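Local coordinates for nucleoporin NUP82 (Saccharomyces cerevisiae, PDB 3PBP), which is a structural component of the nuclear pore complex and, through its N-terminal beta-propeller domain, interacts with the nucleoporin NUP116, at residues Asp204-Ser214 and Tyr276-Ile287; Cys81-Phe89 and Pro123-Leu131. The protein carries 1 engineered substitution. All coordinates share one frame; numbering follows the deposited sequence.

Contact 1 (Asp204-Ser214 and Tyr276-Ile287)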
loop_
_atom_site.group_PDB
_atom_site.type_symbol
_atom_site.label_atom_id
_atom_site.label_comp_id
_atom_site.label_asym_id
_atom_site.label_seq_id
_atom_site.Cartn_x
_atom_site.Cartn_y
_atom_site.Cartn_z
ATOM N N ASP A 204 3.108 1.273 -10.240
ATOM C CA ASP A 204 2.946 -0.155 -10.040
ATOM C C ASP A 204 2.183 -0.428 -8.749
ATOM O O ASP A 204 1.997 0.467 -7.931
ATOM C CB ASP A 204 4.311 -0.836 -10.011
ATOM C CG ASP A 204 4.837 -1.137 -11.408
ATOM O OD1 ASP A 204 4.211 -1.976 -12.114
ATOM O OD2 ASP A 204 5.869 -0.530 -11.796
ATOM N N ILE A 205 1.729 -1.662 -8.578
ATOM C CA ILE A 205 0.994 -2.021 -7.384
ATOM C C ILE A 205 1.721 -3.107 -6.589
ATOM O O ILE A 205 2.170 -4.104 -7.136
ATOM C CB ILE A 205 -0.434 -2.503 -7.744
ATOM C CG1 ILE A 205 -1.197 -1.359 -8.405
ATOM C CG2 ILE A 205 -1.142 -3.013 -6.500
ATOM C CD1 ILE A 205 -2.544 -1.732 -8.922
ATOM N N PHE A 206 1.864 -2.887 -5.293
ATOM C CA PHE A 206 2.492 -3.874 -4.439
ATOM C C PHE A 206 1.459 -4.176 -3.375
ATOM O O PHE A 206 0.412 -3.513 -3.307
ATOM C CB PHE A 206 3.779 -3.327 -3.812
ATOM C CG PHE A 206 4.889 -3.108 -4.808
ATOM C CD1 PHE A 206 4.841 -2.044 -5.714
ATOM C CD2 PHE A 206 5.950 -3.996 -4.882
ATOM C CE1 PHE A 206 5.836 -1.876 -6.682
ATOM C CE2 PHE A 206 6.948 -3.835 -5.848
ATOM C CZ PHE A 206 6.887 -2.774 -6.750
ATOM N N ALA A 207 1.727 -5.179 -2.548
ATOM C CA ALA A 207 0.762 -5.507 -1.522
ATOM C C ALA A 207 1.348 -6.229 -0.337
ATOM O O ALA A 207 2.268 -7.026 -0.470
ATOM C CB ALA A 207 -0.362 -6.329 -2.120
ATOM N N PHE A 208 0.806 -5.912 0.831
ATOM C CA PHE A 208 1.191 -6.531 2.087
ATOM C C PHE A 208 0.047 -7.493 2.441
ATOM O O PHE A 208 -1.089 -7.074 2.665
ATOM C CB PHE A 208 1.321 -5.470 3.172
ATOM C CG PHE A 208 2.535 -4.627 3.049
ATOM C CD1 PHE A 208 3.767 -5.090 3.512
ATOM C CD2 PHE A 208 2.456 -3.359 2.492
ATOM C CE1 PHE A 208 4.908 -4.290 3.421
ATOM C CE2 PHE A 208 3.582 -2.546 2.391
ATOM C CZ PHE A 208 4.816 -3.014 2.860
ATOM N N TYR A 209 0.345 -8.784 2.460
ATOM C CA TYR A 209 -0.656 -9.788 2.786
ATOM C C TYR A 209 0.030 -10.834 3.653
ATOM O O TYR A 209 0.889 -11.573 3.171
ATOM C CB TYR A 209 -1.203 -10.433 1.507
ATOM C CG TYR A 209 -2.339 -11.406 1.762
ATOM C CD1 TYR A 209 -3.377 -11.071 2.630
ATOM C CD2 TYR A 209 -2.378 -12.663 1.142
ATOM C CE1 TYR A 209 -4.426 -11.958 2.880
ATOM C CE2 TYR A 209 -3.425 -13.556 1.384
ATOM C CZ TYR A 209 -4.447 -13.198 2.256
ATOM O OH TYR A 209 -5.498 -14.064 2.506
ATOM N N PRO A 210 -0.344 -10.922 4.944
ATOM C CA PRO A 210 -1.361 -10.131 5.643
ATOM C C PRO A 210 -0.833 -8.814 6.233
ATOM O O PRO A 210 0.349 -8.692 6.524
ATOM C CB PRO A 210 -1.782 -11.078 6.743
ATOM C CG PRO A 210 -0.404 -11.570 7.209
ATOM C CD PRO A 210 0.315 -11.854 5.889
ATOM N N PHE A 211 -1.714 -7.834 6.413
ATOM C CA PHE A 211 -1.322 -6.563 7.028
ATOM C C PHE A 211 -2.275 -6.463 8.215
ATOM O O PHE A 211 -3.322 -5.823 8.141
ATOM C CB PHE A 211 -1.553 -5.392 6.084
ATOM C CG PHE A 211 -0.897 -4.126 6.535
ATOM C CD1 PHE A 211 0.430 -3.866 6.213
ATOM C CD2 PHE A 211 -1.606 -3.182 7.258
ATOM C CE1 PHE A 211 1.032 -2.685 6.603
ATOM C CE2 PHE A 211 -1.012 -2.000 7.652
ATOM C CZ PHE A 211 0.309 -1.750 7.323
ATOM N N LEU A 212 -1.893 -7.094 9.314
ATOM C CA LEU A 212 -2.749 -7.170 10.488
ATOM C C LEU A 212 -2.487 -6.227 11.647
ATOM O O LEU A 212 -1.359 -5.839 11.912
ATOM C CB LEU A 212 -2.712 -8.610 11.005
ATOM C CG LEU A 212 -2.784 -9.667 9.892
ATOM C CD1 LEU A 212 -2.199 -10.978 10.371
ATOM C CD2 LEU A 212 -4.213 -9.840 9.448
ATOM N N PRO A 213 -3.556 -5.839 12.356
ATOM C CA PRO A 213 -3.455 -4.944 13.515
ATOM C C PRO A 213 -3.106 -5.861 14.702
ATOM O O PRO A 213 -2.880 -7.049 14.494
ATOM C CB PRO A 213 -4.860 -4.345 13.597
ATOM C CG PRO A 213 -5.710 -5.484 13.203
ATOM C CD PRO A 213 -4.970 -6.094 12.017
ATOM N N SER A 214 -3.053 -5.346 15.925
ATOM C CA SER A 214 -2.709 -6.199 17.071
ATOM C C SER A 214 -3.911 -7.020 17.542
ATOM O O SER A 214 -3.751 -8.070 18.183
ATOM C CB SER A 214 -2.204 -5.349 18.226
ATOM O OG SER A 214 -3.287 -4.619 18.781
ATOM N N TYR A 276 3.567 -12.441 13.796
ATOM C CA TYR A 276 2.797 -12.586 12.558
ATOM C C TYR A 276 2.481 -11.276 11.855
ATOM O O TYR A 276 1.870 -11.280 10.795
ATOM C CB TYR A 276 1.475 -13.302 12.829
ATOM C CG TYR A 276 1.625 -14.629 13.525
ATOM C CD1 TYR A 276 1.694 -14.705 14.913
ATOM C CD2 TYR A 276 1.703 -15.812 12.794
ATOM C CE1 TYR A 276 1.835 -15.932 15.553
ATOM C CE2 TYR A 276 1.842 -17.043 13.426
ATOM C CZ TYR A 276 1.908 -17.098 14.803
ATOM O OH TYR A 276 2.054 -18.317 15.422
ATOM N N ARG A 277 2.896 -10.159 12.434
ATOM C CA ARG A 277 2.601 -8.870 11.832
ATOM C C ARG A 277 3.710 -8.290 10.966
ATOM O O ARG A 277 3.490 -7.298 10.256
ATOM C CB ARG A 277 2.209 -7.878 12.921
ATOM C CG ARG A 277 1.041 -8.364 13.747
ATOM C CD ARG A 277 0.133 -7.228 14.085
ATOM N NE ARG A 277 0.561 -6.514 15.278
ATOM C CZ ARG A 277 0.481 -5.198 15.410
ATOM N NH1 ARG A 277 0.009 -4.458 14.413
ATOM N NH2 ARG A 277 0.836 -4.625 16.548
ATOM N N LEU A 278 4.897 -8.894 11.025
ATOM C CA LEU A 278 6.019 -8.429 10.215
ATOM C C LEU A 278 5.965 -9.152 8.880
ATOM O O LEU A 278 6.326 -10.319 8.784
ATOM C CB LEU A 278 7.344 -8.725 10.919
ATOM C CG LEU A 278 7.585 -7.931 12.206
ATOM C CD1 LEU A 278 8.786 -8.492 12.949
ATOM C CD2 LEU A 278 7.789 -6.458 11.861
ATOM N N ALA A 279 5.499 -8.466 7.846
ATOM C CA ALA A 279 5.391 -9.097 6.548
ATOM C C ALA A 279 6.077 -8.280 5.471
ATOM O O ALA A 279 6.031 -7.049 5.485
ATOM C CB ALA A 279 3.939 -9.287 6.203
ATOM N N LYS A 280 6.715 -8.965 4.531
ATOM C CA LYS A 280 7.392 -8.278 3.451
ATOM C C LYS A 280 6.488 -8.117 2.240
ATOM O O LYS A 280 5.706 -9.015 1.899
ATOM C CB LYS A 280 8.676 -9.021 3.070
ATOM C CG LYS A 280 9.780 -8.841 4.081
ATOM C CD LYS A 280 11.099 -9.392 3.592
ATOM C CE LYS A 280 12.209 -9.110 4.607
ATOM N NZ LYS A 280 13.558 -9.613 4.182
ATOM N N VAL A 281 6.604 -6.961 1.598
ATOM C CA VAL A 281 5.813 -6.636 0.422
ATOM C C VAL A 281 5.905 -7.638 -0.706
ATOM O O VAL A 281 6.954 -8.225 -0.966
ATOM C CB VAL A 281 6.210 -5.291 -0.187
ATOM C CG1 VAL A 281 4.978 -4.398 -0.292
ATOM C CG2 VAL A 281 7.305 -4.650 0.633
ATOM N N GLN A 282 4.774 -7.814 -1.373
ATOM C CA GLN A 282 4.666 -8.692 -2.523
ATOM C C GLN A 282 4.523 -7.741 -3.720
ATOM O O GLN A 282 4.065 -6.599 -3.553
ATOM C CB GLN A 282 3.427 -9.579 -2.406
ATOM C CG GLN A 282 3.435 -10.493 -1.224
ATOM C CD GLN A 282 2.358 -11.556 -1.313
ATOM O OE1 GLN A 282 2.136 -12.142 -2.375
ATOM N NE2 GLN A 282 1.695 -11.828 -0.192
ATOM N N GLY A 283 4.924 -8.193 -4.906
ATOM C CA GLY A 283 4.830 -7.345 -6.081
ATOM C C GLY A 283 6.119 -7.196 -6.874
ATOM O O GLY A 283 7.170 -7.706 -6.472
ATOM N N PRO A 284 6.084 -6.449 -7.987
ATOM C CA PRO A 284 4.888 -5.764 -8.479
ATOM C C PRO A 284 3.834 -6.693 -9.042
ATOM O O PRO A 284 4.130 -7.787 -9.518
ATOM C CB PRO A 284 5.423 -4.820 -9.567
ATOM C CG PRO A 284 6.905 -5.164 -9.710
ATOM C CD PRO A 284 7.109 -6.492 -9.036
ATOM N N PHE A 285 2.590 -6.242 -8.976
ATOM C CA PHE A 285 1.497 -6.998 -9.514
ATOM C C PHE A 285 1.563 -6.830 -11.019
ATOM O O PHE A 285 2.031 -5.816 -11.536
ATOM C CB PHE A 285 0.158 -6.447 -9.034
ATOM C CG PHE A 285 -0.354 -7.085 -7.788
ATOM C CD1 PHE A 285 0.310 -6.918 -6.583
ATOM C CD2 PHE A 285 -1.506 -7.846 -7.818
ATOM C CE1 PHE A 285 -0.168 -7.503 -5.426
ATOM C CE2 PHE A 285 -1.994 -8.442 -6.665
ATOM C CZ PHE A 285 -1.326 -8.272 -5.466
ATOM N N THR A 286 1.082 -7.842 -11.716
ATOM C CA THR A 286 1.025 -7.826 -13.155
ATOM C C THR A 286 -0.300 -7.138 -13.499
ATOM O O THR A 286 -1.328 -7.457 -12.912
ATOM C CB THR A 286 1.047 -9.261 -13.651
ATOM O OG1 THR A 286 2.357 -9.566 -14.114
ATOM C CG2 THR A 286 0.065 -9.478 -14.738
ATOM N N ILE A 287 -0.289 -6.164 -14.402
ATOM C CA ILE A 287 -1.544 -5.505 -14.785
ATOM C C ILE A 287 -1.754 -5.855 -16.250
ATOM O O ILE A 287 -1.199 -5.213 -17.134
ATOM C CB ILE A 287 -1.476 -3.961 -14.632
ATOM C CG1 ILE A 287 -1.180 -3.585 -13.174
ATOM C CG2 ILE A 287 -2.796 -3.340 -15.063
ATOM C CD1 ILE A 287 -1.105 -2.100 -12.931
#
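Val281 lays its CG1 methyl over one face of the Phe208 ring, 3.5 Å from the ring centroid and 16° off the normal, a CH-pi contact; Ala279 O meets the same ring at its edge, in plane. Phe208 CG stands anti to its carbonyl carbon (chi1 -74°), which brings the far end of the ring nearer to 279-281. Phe206 uses its ring differently: it runs alongside Pro284, whose CB sits off-centre over it, 3.8 Å from Phe206 CZ. Phe285 serves the alternate residues of the strand. Its CE1 touches Ala207 CB at 3.5 Å, while its CD1 lies 4.2 Å from Ile205 CG2, the two side chains crossing obliquely. Between these groups, Ala207 and Gln282 exchange both backbone bonds as a single antiparallel hydrogen-bonded pair, and Phe285 N reaches Ile205 O at 2.9 Å, just beyond the cis peptide between Gly283 and Pro284.

At the other end the Arg277 chain kinks midway and turns its guanidinium back on 212-214. Arg277 NH1 donates to a lone pair of Leu212 O at 3.2 Å and 168°, within both the carbonyl and guanidinium planes, while Ser214 N sits over the centre of one guanidinium face. A leucine here would probably leave Leu212 O without this donor and uncover the Pro213-Ser214 peptide that the flat group overlies.

Strand 204-208 is hydrogen-bonded to strand 194-198 in its sheet, and 281-285 runs along its other edge. NUP116 reaches the end at Asp204 and Pro284, where Lys98 of the NUP116 chain forms a salt bridge with Asp204. At the opposite end, Phe255 and Lys258 of helix 243-262 meet the Tyr276 side chain, and Arg277 packs on strands 151-155 and 164-166.

Contact 2 (Cys81-Phe89 and Pro123-Leu131)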
loop_
_atom_site.group_PDB
_atom_site.type_symbol
_atom_site.label_atom_id
_atom_site.label_comp_id
_atom_site.label_asym_id
_atom_site.label_seq_id
_atom_site.Cartn_x
_atom_site.Cartn_y
_atom_site.Cartn_z
ATOM N N CYS A 81 -9.050 11.227 13.389
ATOM C CA CYS A 81 -7.609 11.287 13.363
ATOM C C CYS A 81 -7.229 12.576 12.653
ATOM O O CYS A 81 -7.523 12.748 11.466
ATOM C CB CYS A 81 -7.029 10.093 12.616
ATOM S SG CYS A 81 -5.230 10.054 12.678
ATOM N N LEU A 82 -6.603 13.488 13.393
ATOM C CA LEU A 82 -6.186 14.773 12.843
ATOM C C LEU A 82 -4.663 14.759 12.773
ATOM O O LEU A 82 -3.981 14.454 13.769
ATOM C CB LEU A 82 -6.696 15.920 13.729
ATOM C CG LEU A 82 -8.182 15.795 14.109
ATOM C CD1 LEU A 82 -8.285 14.902 15.330
ATOM C CD2 LEU A 82 -8.805 17.142 14.394
ATOM N N PHE A 83 -4.126 15.068 11.592
ATOM C CA PHE A 83 -2.680 15.038 11.415
ATOM C C PHE A 83 -2.136 15.963 10.339
ATOM O O PHE A 83 -2.862 16.437 9.466
ATOM C CB PHE A 83 -2.226 13.613 11.079
ATOM C CG PHE A 83 -2.721 13.122 9.740
ATOM C CD1 PHE A 83 -4.014 12.612 9.597
ATOM C CD2 PHE A 83 -1.910 13.196 8.612
ATOM C CE1 PHE A 83 -4.492 12.181 8.342
ATOM C CE2 PHE A 83 -2.374 12.772 7.356
ATOM C CZ PHE A 83 -3.664 12.265 7.222
ATOM N N ASN A 84 -0.836 16.209 10.422
ATOM C CA ASN A 84 -0.140 17.019 9.444
ATOM C C ASN A 84 1.152 16.266 9.128
ATOM O O ASN A 84 1.253 15.062 9.383
ATOM C CB ASN A 84 0.148 18.430 9.980
ATOM C CG ASN A 84 0.996 18.435 11.256
ATOM O OD1 ASN A 84 1.428 17.388 11.757
ATOM N ND2 ASN A 84 1.238 19.635 11.783
ATOM N N ASP A 85 2.142 16.951 8.577
ATOM C CA ASP A 85 3.386 16.272 8.232
ATOM C C ASP A 85 4.246 15.957 9.456
ATOM O O ASP A 85 5.233 15.221 9.361
ATOM C CB ASP A 85 4.178 17.136 7.258
ATOM C CG ASP A 85 4.533 18.492 7.841
ATOM O OD1 ASP A 85 3.617 19.205 8.324
ATOM O OD2 ASP A 85 5.733 18.847 7.813
ATOM N N ASN A 86 3.849 16.476 10.613
ATOM C CA ASN A 86 4.659 16.278 11.787
ATOM C C ASN A 86 4.040 15.508 12.933
ATOM O O ASN A 86 4.733 14.763 13.620
ATOM C CB ASN A 86 5.140 17.654 12.270
ATOM C CG ASN A 86 5.980 17.572 13.537
ATOM O OD1 ASN A 86 5.444 17.448 14.649
ATOM N ND2 ASN A 86 7.302 17.626 13.377
ATOM N N GLU A 87 2.745 15.682 13.156
ATOM C CA GLU A 87 2.114 14.987 14.263
ATOM C C GLU A 87 0.744 14.384 13.951
ATOM O O GLU A 87 0.112 14.719 12.946
ATOM C CB GLU A 87 2.022 15.938 15.459
ATOM C CG GLU A 87 1.186 17.186 15.210
ATOM C CD GLU A 87 1.337 18.213 16.329
ATOM O OE1 GLU A 87 1.595 17.793 17.486
ATOM O OE2 GLU A 87 1.190 19.433 16.054
ATOM N N ILE A 88 0.305 13.491 14.836
ATOM C CA ILE A 88 -0.972 12.797 14.709
ATOM C C ILE A 88 -1.770 12.847 16.021
ATOM O O ILE A 88 -1.224 12.593 17.103
ATOM C CB ILE A 88 -0.753 11.288 14.366
ATOM C CG1 ILE A 88 0.025 11.141 13.056
ATOM C CG2 ILE A 88 -2.098 10.566 14.277
ATOM C CD1 ILE A 88 0.452 9.701 12.745
ATOM N N PHE A 89 -3.056 13.170 15.920
ATOM C CA PHE A 89 -3.928 13.187 17.091
ATOM C C PHE A 89 -5.091 12.236 16.843
ATOM O O PHE A 89 -5.580 12.133 15.719
ATOM C CB PHE A 89 -4.543 14.566 17.342
ATOM C CG PHE A 89 -3.567 15.607 17.775
ATOM C CD1 PHE A 89 -2.807 16.314 16.832
ATOM C CD2 PHE A 89 -3.425 15.917 19.124
ATOM C CE1 PHE A 89 -1.924 17.319 17.226
ATOM C CE2 PHE A 89 -2.547 16.917 19.526
ATOM C CZ PHE A 89 -1.795 17.621 18.574
ATOM N N PRO A 123 17.563 13.361 11.295
ATOM C CA PRO A 123 16.968 12.725 10.109
ATOM C C PRO A 123 15.607 12.093 10.414
ATOM O O PRO A 123 15.505 10.874 10.613
ATOM C CB PRO A 123 18.011 11.677 9.725
ATOM C CG PRO A 123 18.501 11.220 11.071
ATOM C CD PRO A 123 18.668 12.541 11.830
ATOM N N LYS A 124 14.571 12.929 10.441
ATOM C CA LYS A 124 13.219 12.477 10.739
ATOM C C LYS A 124 12.314 12.644 9.535
ATOM O O LYS A 124 12.095 13.754 9.060
ATOM C CB LYS A 124 12.666 13.268 11.927
ATOM C CG LYS A 124 13.488 13.096 13.194
ATOM C CD LYS A 124 13.085 14.087 14.266
ATOM C CE LYS A 124 13.943 13.914 15.514
ATOM N NZ LYS A 124 13.596 14.890 16.595
ATOM N N SER A 125 11.786 11.531 9.050
ATOM C CA SER A 125 10.907 11.554 7.890
ATOM C C SER A 125 9.512 12.016 8.289
ATOM O O SER A 125 8.953 11.560 9.294
ATOM C CB SER A 125 10.828 10.159 7.259
ATOM O OG SER A 125 10.154 10.201 6.013
ATOM N N SER A 126 8.948 12.917 7.496
ATOM C CA SER A 126 7.629 13.443 7.787
ATOM C C SER A 126 6.483 12.573 7.288
ATOM O O SER A 126 6.645 11.736 6.396
ATOM C CB SER A 126 7.501 14.858 7.230
ATOM O OG SER A 126 7.943 14.910 5.896
ATOM N N ILE A 127 5.317 12.787 7.891
ATOM C CA ILE A 127 4.109 12.042 7.566
ATOM C C ILE A 127 3.498 12.471 6.234
ATOM O O ILE A 127 3.316 13.661 5.969
ATOM C CB ILE A 127 3.063 12.217 8.690
ATOM C CG1 ILE A 127 3.644 11.692 10.006
ATOM C CG2 ILE A 127 1.771 11.492 8.332
ATOM C CD1 ILE A 127 2.817 12.043 11.199
ATOM N N LYS A 128 3.178 11.479 5.407
ATOM C CA LYS A 128 2.578 11.732 4.111
ATOM C C LYS A 128 1.082 11.379 4.132
ATOM O O LYS A 128 0.242 12.138 3.625
ATOM C CB LYS A 128 3.307 10.917 3.040
ATOM C CG LYS A 128 2.885 11.252 1.623
ATOM C CD LYS A 128 3.710 10.491 0.596
ATOM C CE LYS A 128 3.286 10.880 -0.820
ATOM N NZ LYS A 128 4.170 10.300 -1.869
ATOM N N LYS A 129 0.750 10.235 4.729
ATOM C CA LYS A 129 -0.639 9.809 4.798
ATOM C C LYS A 129 -0.916 8.906 5.995
ATOM O O LYS A 129 -0.033 8.174 6.449
ATOM C CB LYS A 129 -1.034 9.082 3.511
ATOM C CG LYS A 129 -2.521 8.887 3.398
ATOM C CD LYS A 129 -2.935 8.191 2.123
ATOM C CE LYS A 129 -4.464 8.192 2.019
ATOM N NZ LYS A 129 -5.011 7.604 0.763
ATOM N N VAL A 130 -2.153 8.974 6.494
ATOM C CA VAL A 130 -2.604 8.168 7.630
ATOM C C VAL A 130 -3.950 7.519 7.344
ATOM O O VAL A 130 -4.837 8.134 6.778
ATOM C CB VAL A 130 -2.754 9.018 8.900
ATOM C CG1 VAL A 130 -3.292 8.155 10.047
ATOM C CG2 VAL A 130 -1.417 9.623 9.270
ATOM N N LEU A 131 -4.094 6.272 7.758
ATOM C CA LEU A 131 -5.335 5.521 7.559
ATOM C C LEU A 131 -5.647 4.670 8.773
ATOM O O LEU A 131 -4.732 4.129 9.403
ATOM C CB LEU A 131 -5.195 4.549 6.387
ATOM C CG LEU A 131 -5.024 5.070 4.975
ATOM C CD1 LEU A 131 -4.799 3.908 4.049
ATOM C CD2 LEU A 131 -6.256 5.853 4.594
#
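Ile127 and Val130 both turn toward the hairpin 81-89, meeting Ile88 and Phe83, although they stand three residues apart in one strand. A classic beta bulge makes this possible: Lys128 and Lys129 both face a single residue of strand 141-146. Val130 CG2 sits over the centre of the Phe83 ring, 3.6 Å from its centroid and 10° off the normal, while Val130 CG1 turns to Cys81 SG at 3.8 Å. Ile127 divides its branches. CG1 is anti to the carbonyl carbon (chi1 -60°), carrying Ile127 CD1 to Ile88 CG1 at 3.5 Å, and Ile127 CG2 approaches Phe83 CD2 at 4.1 Å. Ile88 CD1 closes the group against Val130 CG2 at 3.9 Å.

This is packing between successive blades of a beta-propeller: strands 79-83 and 87-92 form the middle of one four-stranded blade, and strand 127-132 is an edge strand of the next. Backbone contact comes at the hairpin turn, where Ile127 N donates to Asp85 O at 2.8 Å, tilted from the carbonyl plane, and Asp85 CA makes a CA-H...O contact with Ile127 O. Asn84 OD1 accepts from Asn86 N, above the carbonyl plane, an Asx turn, and also from Glu87 N, nearly head-on to the C=O, which completes an Asx motif. Behind the strand, Lys129 forms a salt bridge with Asp184.

In the fold
From the N terminus the chain forms the sheet 24-29 to 55-58, then the blade 70-73 to 110-115. Contact 2 closes the loop of residues 90-122 and joins that blade to the next, which opens with strand 127-132. The sheet 182-187 to 204-208 comes later, and contact 1 begins on its last strand. Its longer loop leaves through strand 215-217 and helices 220-235 and 243-262 and returns at 276-287 to enter the five-stranded sheet of strand 286-288. The contacts lie in series, neither nesting nor crossing. The centres of contacts 1 and 2 are about 22 Å apart, their nearest atoms about 7 Å. Contact 2 ties adjoining blades; contact 1 fastens the helical excursion back onto the propeller.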